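Local coordinates for ferrichrome ABC transporter substrate-binding protein (Staphylococcus pseudintermedius, PDB 5FLY) that probably binds ferric siderophores of the ferrichrome type outside the cell membrane and hands them to an ABC transporter for iron uptake, at residues A[91-94]-A[95-98]; A[115-118]-A[119-122]. All coordinates share one frame; numbering follows the deposited sequence.

Contact 1 (A[91-94]-A[95-98]); sequences DKNT and DKLK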
ATOM      1  N   ASP A  91     -14.050   9.474  -1.963  1.00 12.79           N
ATOM      2  CA  ASP A  91     -13.979  10.901  -1.678  1.00 13.41           C
ATOM      3  C   ASP A  91     -15.363  11.524  -1.774  1.00 12.81           C
ATOM      4  O   ASP A  91     -15.991  11.476  -2.814  1.00 14.52           O
ATOM      5  CB  ASP A  91     -13.004  11.574  -2.648  1.00 14.06           C
ATOM      6  CG  ASP A  91     -12.602  12.976  -2.215  1.00 15.85           C
ATOM      7  OD1 ASP A  91     -13.397  13.660  -1.521  1.00 15.29           O
ATOM      8  OD2 ASP A  91     -11.470  13.386  -2.582  1.00 15.25           O
ATOM      9  N   LYS A  92     -15.848  12.088  -0.670  1.00 16.53           N
ATOM     10  CA  LYS A  92     -17.177  12.684  -0.659  1.00 20.11           C
ATOM     11  C   LYS A  92     -17.302  13.846  -1.652  1.00 21.45           C
ATOM     12  O   LYS A  92     -18.402  14.172  -2.088  1.00 23.83           O
ATOM     13  CB  LYS A  92     -17.538  13.160   0.758  1.00 22.70           C
ATOM     14  CG  LYS A  92     -16.744  14.353   1.283  1.00 26.45           C
ATOM     15  CD  LYS A  92     -17.352  14.863   2.597  1.00 29.26           C
ATOM     16  CE  LYS A  92     -16.504  15.959   3.248  1.00 28.18           C
ATOM     17  NZ  LYS A  92     -16.683  17.321   2.646  1.00 23.72           N
ATOM     18  N   ASN A  93     -16.171  14.446  -2.023  1.00 19.08           N
ATOM     19  CA  ASN A  93     -16.160  15.665  -2.836  1.00 16.81           C
ATOM     20  C   ASN A  93     -15.877  15.454  -4.328  1.00 16.02           C
ATOM     21  O   ASN A  93     -15.540  16.403  -5.033  1.00 15.46           O
ATOM     22  CB  ASN A  93     -15.124  16.637  -2.271  1.00 16.47           C
ATOM     23  CG  ASN A  93     -15.579  17.287  -0.985  1.00 18.62           C
ATOM     24  OD1 ASN A  93     -16.703  17.769  -0.894  1.00 22.91           O
ATOM     25  ND2 ASN A  93     -14.705  17.312   0.011  1.00 19.21           N
ATOM     26  N   THR A  94     -16.008  14.221  -4.808  1.00 15.28           N
ATOM     27  CA  THR A  94     -15.695  13.927  -6.201  1.00 14.18           C
ATOM     28  C   THR A  94     -16.443  14.816  -7.195  1.00 13.57           C
ATOM     29  O   THR A  94     -15.876  15.220  -8.202  1.00 13.72           O
ATOM     30  CB  THR A  94     -15.977  12.445  -6.557  1.00 15.30           C
ATOM     31  OG1 THR A  94     -17.274  12.055  -6.074  1.00 19.64           O
ATOM     32  CG2 THR A  94     -14.944  11.561  -5.941  1.00 13.19           C
ATOM     33  N   ASP A  95     -17.704  15.138  -6.929  1.00 17.99           N
ATOM     34  CA  ASP A  95     -18.465  15.940  -7.885  1.00 20.32           C
ATOM     35  C   ASP A  95     -17.906  17.370  -7.926  1.00 19.49           C
ATOM     36  O   ASP A  95     -17.852  17.970  -8.988  1.00 19.46           O
ATOM     37  CB  ASP A  95     -19.971  15.956  -7.554  1.00 24.28           C
ATOM     38  CG  ASP A  95     -20.846  16.386  -8.764  1.00 32.11           C
ATOM     39  OD1 ASP A  95     -21.042  15.578  -9.693  1.00 31.94           O
ATOM     40  OD2 ASP A  95     -21.353  17.526  -8.804  1.00 36.39           O
ATOM     41  N   LYS A  96     -17.468  17.885  -6.774  1.00 18.78           N
ATOM     42  CA  LYS A  96     -16.889  19.230  -6.702  1.00 19.00           C
ATOM     43  C   LYS A  96     -15.548  19.260  -7.446  1.00 16.89           C
ATOM     44  O   LYS A  96     -15.261  20.185  -8.207  1.00 17.23           O
ATOM     45  CB  LYS A  96     -16.699  19.671  -5.244  1.00 20.64           C
ATOM     46  CG  LYS A  96     -18.004  20.018  -4.492  1.00 22.09           C
ATOM     47  CD  LYS A  96     -17.750  20.291  -3.005  1.00 25.59           C
ATOM     48  CE  LYS A  96     -16.938  21.576  -2.779  1.00 25.42           C
ATOM     49  NZ  LYS A  96     -16.520  21.775  -1.339  1.00 20.00           N
ATOM     50  N   LEU A  97     -14.743  18.228  -7.239  1.00 12.36           N
ATOM     51  CA  LEU A  97     -13.428  18.139  -7.879  1.00 12.81           C
ATOM     52  C   LEU A  97     -13.529  18.102  -9.409  1.00 12.91           C
ATOM     53  O   LEU A  97     -12.766  18.776 -10.111  1.00 13.00           O
ATOM     54  CB  LEU A  97     -12.681  16.909  -7.362  1.00 13.46           C
ATOM     55  CG  LEU A  97     -12.334  16.909  -5.869  1.00 12.49           C
ATOM     56  CD1 LEU A  97     -11.847  15.561  -5.419  1.00 11.61           C
ATOM     57  CD2 LEU A  97     -11.274  17.944  -5.570  1.00 14.70           C
ATOM     58  N   LYS A  98     -14.490  17.345  -9.930  1.00 15.19           N
ATOM     59  CA  LYS A  98     -14.716  17.269 -11.368  1.00 16.37           C
ATOM     60  C   LYS A  98     -14.986  18.647 -11.994  1.00 15.29           C
ATOM     61  O   LYS A  98     -14.699  18.858 -13.164  1.00 16.17           O
ATOM     62  CB  LYS A  98     -15.882  16.313 -11.664  1.00 18.16           C
ATOM     63  CG  LYS A  98     -15.517  14.850 -11.526  1.00 19.50           C
ATOM     64  CD  LYS A  98     -16.748  13.985 -11.322  1.00 24.12           C
ATOM     65  CE  LYS A  98     -17.395  13.607 -12.628  1.00 29.10           C
ATOM     66  NZ  LYS A  98     -18.717  12.949 -12.379  1.00 32.96           N
TER
HETATM   67  O   HOH W   1     -15.285  19.829   1.067  1.00 28.45           O
HETATM   68  O   HOH W   2     -19.217  13.909  -4.365  1.00 29.09           O
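The carbonyl of N93 reaches forward to the amide of L97, with L97 N 3.0 Å from N93 O. One residue on, K98 N bonds T94 O at 3.1 Å; together these bonds form the first turn of helix 94-100. Behind them D91 folds back on its own chain: its carboxylate lies anti to the backbone N (chi1 -166°), which brings OD1 within 2.9 Å of N93 N, met from above the carboxylate plane. The other oxygen, OD2, is hydrogen-bonded to T87, so the short acid ties the turn to strand 84-88. The D95 side chain comes about 2 Å from a bound cadmium ion, as a carboxylate can at a partly exposed position.

Packing follows the buried face. L97 brings CG to 3.4 Å from N93 O and crosses the D91 side chain at about a right angle, CD1 lying 3.6 Å from D91 OD2; the L97 side chain also touches V77 of helix 74-79 and T103 of strand 103-106, as suits a buried leucine. N93 holds the N-cap position, yet its side chain makes no capping bond; it is buried against V74, side by side with K96. T94, small and beta-branched, touches A105. The long, flexible K92 and K96 are exposed, their ammonium groups sharing a water through weak bonds. An Asx turn at D91, overlapping a type I turn from D91 to T94, thus leads from the loop after strand 84-88 into a helix, part of the beta-alpha-beta crossover to strand 103-106.

Contact 2 (A[115-118]-A[119-122]); sequences EQQE and AMGD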
ATOM      1  N   GLU A 115      -0.264  -3.541 -11.368  1.00  9.01           N
ATOM      2  CA  GLU A 115      -1.245  -2.893 -12.253  1.00  8.15           C
ATOM      3  C   GLU A 115      -1.423  -1.420 -11.884  1.00  8.34           C
ATOM      4  O   GLU A 115      -1.623  -0.566 -12.729  1.00  8.46           O
ATOM      5  CB  GLU A 115      -2.599  -3.613 -12.160  1.00  9.26           C
ATOM      6  CG  GLU A 115      -2.555  -5.072 -12.618  1.00 14.74           C
ATOM      7  CD  GLU A 115      -3.858  -5.821 -12.354  1.00 17.86           C
ATOM      8  OE1 GLU A 115      -4.658  -5.391 -11.486  1.00 14.74           O
ATOM      9  OE2 GLU A 115      -4.085  -6.852 -13.033  1.00 21.34           O
ATOM     10  N   GLN A 116      -1.372  -1.138 -10.592  1.00  6.93           N
ATOM     11  CA  GLN A 116      -1.510   0.231 -10.116  1.00  7.68           C
ATOM     12  C   GLN A 116      -0.381   1.124 -10.660  1.00  7.56           C
ATOM     13  O   GLN A 116      -0.619   2.219 -11.150  1.00  6.50           O
ATOM     14  CB  GLN A 116      -1.525   0.228  -8.585  1.00  7.09           C
ATOM     15  CG  GLN A 116      -1.638   1.581  -7.907  1.00  8.02           C
ATOM     16  CD  GLN A 116      -1.607   1.428  -6.411  1.00  7.26           C
ATOM     17  OE1 GLN A 116      -2.592   0.998  -5.810  1.00  7.28           O
ATOM     18  NE2 GLN A 116      -0.459   1.712  -5.801  1.00  7.54           N
ATOM     19  N   GLN A 117       0.850   0.637 -10.605  1.00  6.43           N
ATOM     20  CA  GLN A 117       1.973   1.448 -11.040  1.00  6.44           C
ATOM     21  C   GLN A 117       1.933   1.558 -12.564  1.00  6.91           C
ATOM     22  O   GLN A 117       2.276   2.594 -13.140  1.00  6.92           O
ATOM     23  CB  GLN A 117       3.289   0.858 -10.539  1.00  6.46           C
ATOM     24  CG  GLN A 117       4.520   1.707 -10.867  1.00  6.39           C
ATOM     25  CD  GLN A 117       4.490   3.127 -10.296  1.00  7.55           C
ATOM     26  OE1 GLN A 117       3.616   3.479  -9.518  1.00  7.40           O
ATOM     27  NE2 GLN A 117       5.458   3.944 -10.700  1.00  7.27           N
ATOM     28  N   GLU A 118       1.458   0.505 -13.215  1.00  6.50           N
ATOM     29  CA  GLU A 118       1.254   0.575 -14.664  1.00  6.57           C
ATOM     30  C   GLU A 118       0.234   1.650 -15.032  1.00  6.65           C
ATOM     31  O   GLU A 118       0.400   2.351 -16.030  1.00  7.19           O
ATOM     32  CB  GLU A 118       0.829  -0.782 -15.208  1.00  7.30           C
ATOM     33  CG  GLU A 118       1.959  -1.795 -15.094  1.00 11.08           C
ATOM     34  CD  GLU A 118       1.575  -3.217 -15.469  1.00 13.41           C
ATOM     35  OE1 GLU A 118       0.384  -3.584 -15.338  1.00 13.78           O
ATOM     36  OE2 GLU A 118       2.487  -3.962 -15.895  1.00 12.61           O
ATOM     37  N   ALA A 119      -0.810   1.798 -14.226  1.00  6.78           N
ATOM     38  CA  ALA A 119      -1.769   2.880 -14.428  1.00  7.58           C
ATOM     39  C   ALA A 119      -1.106   4.256 -14.262  1.00  7.95           C
ATOM     40  O   ALA A 119      -1.399   5.180 -15.014  1.00  6.92           O
ATOM     41  CB  ALA A 119      -2.930   2.751 -13.469  1.00  8.12           C
ATOM     42  N   MET A 120      -0.211   4.394 -13.284  1.00  9.01           N
ATOM     43  CA  MET A 120       0.497   5.652 -13.099  1.00  8.68           C
ATOM     44  C   MET A 120       1.347   5.949 -14.317  1.00  9.84           C
ATOM     45  O   MET A 120       1.368   7.081 -14.788  1.00  7.93           O
ATOM     46  CB  MET A 120       1.368   5.627 -11.833  1.00  9.05           C
ATOM     47  CG  MET A 120       0.575   5.325 -10.550  1.00  8.56           C
ATOM     48  SD  MET A 120      -0.767   6.447 -10.163  1.00  7.26           S
ATOM     49  CE  MET A 120      -2.171   5.501 -10.793  1.00 12.66           C
ATOM     50  N   GLY A 121       2.009   4.929 -14.853  1.00  9.01           N
ATOM     51  CA  GLY A 121       2.734   5.075 -16.108  1.00  9.26           C
ATOM     52  C   GLY A 121       1.857   5.535 -17.265  1.00 10.28           C
ATOM     53  O   GLY A 121       2.264   6.359 -18.100  1.00  8.69           O
ATOM     54  N   ASP A 122       0.646   4.994 -17.337  1.00  8.17           N
ATOM     55  CA  ASP A 122      -0.277   5.368 -18.400  1.00  9.70           C
ATOM     56  C   ASP A 122      -0.687   6.837 -18.288  1.00 12.02           C
ATOM     57  O   ASP A 122      -0.761   7.544 -19.293  1.00 13.17           O
ATOM     58  CB  ASP A 122      -1.520   4.466 -18.378  1.00 13.92           C
ATOM     59  CG  ASP A 122      -1.211   3.024 -18.765  1.00 16.33           C
ATOM     60  OD1 ASP A 122      -0.186   2.794 -19.456  1.00 16.27           O
ATOM     61  OD2 ASP A 122      -2.004   2.115 -18.397  1.00 17.15           O
TER
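M120 lies against the preceding turn of its helix, and here the packing is close. With CG beside the backbone N (chi1 -57°), CG lies 3.4 Å from Q116 O, and bends at chi2 and chi3 bring CE back to 3.6 Å from the same oxygen, which also accepts M120 N at 3.1 Å. The Q117 side chain crosses M120 at about a right angle; a bend at its own chi2 (59°) sets OE1 3.7 Å from M120 CG, while NE2 bonds the carbonyl of G38. A119 has just a methyl group, and its CB lies 3.3 Å from Q116 O; G121, which has no side chain, donates its N to Q117 O at 2.9 Å.

On the solvent side the carboxylates of E118 and D122 stay apart, although D122 CG leans to 3.2 Å from E118 O, the oxygen that D122 N bonds at 3.0 Å. E118 stretches out instead to a salt bridge with K134, and D122 is exposed to solvent.

Within the fold, helix 113-124 lies beside helix 127-152, where Q117 meets V130 and W133, while Q116 faces the loops carrying T34, Y35 and Y108 and bonds N260.

How the contacts relate
Contact 1 comes first along the chain and contact 2 follows in series, with strand 103-106 between their helices. Their centres are about 22 Å apart and their nearest atoms about 15 Å, so they do not touch. Contact 1 begins helix 94-100, which joins the two neighbouring parallel strands 84-88 and 103-106 of a five-stranded sheet; contact 2 lies on helix 113-124, which the chain enters after leaving that sheet. Contact 1 lies toward the periphery, whereas contact 2 is nearer the chain centre, the Q116 side chain lying about 6 Å from the bound polyether. The long helix 127-152, which leads from the first lobe to the second, fits a class III solute-binding protein.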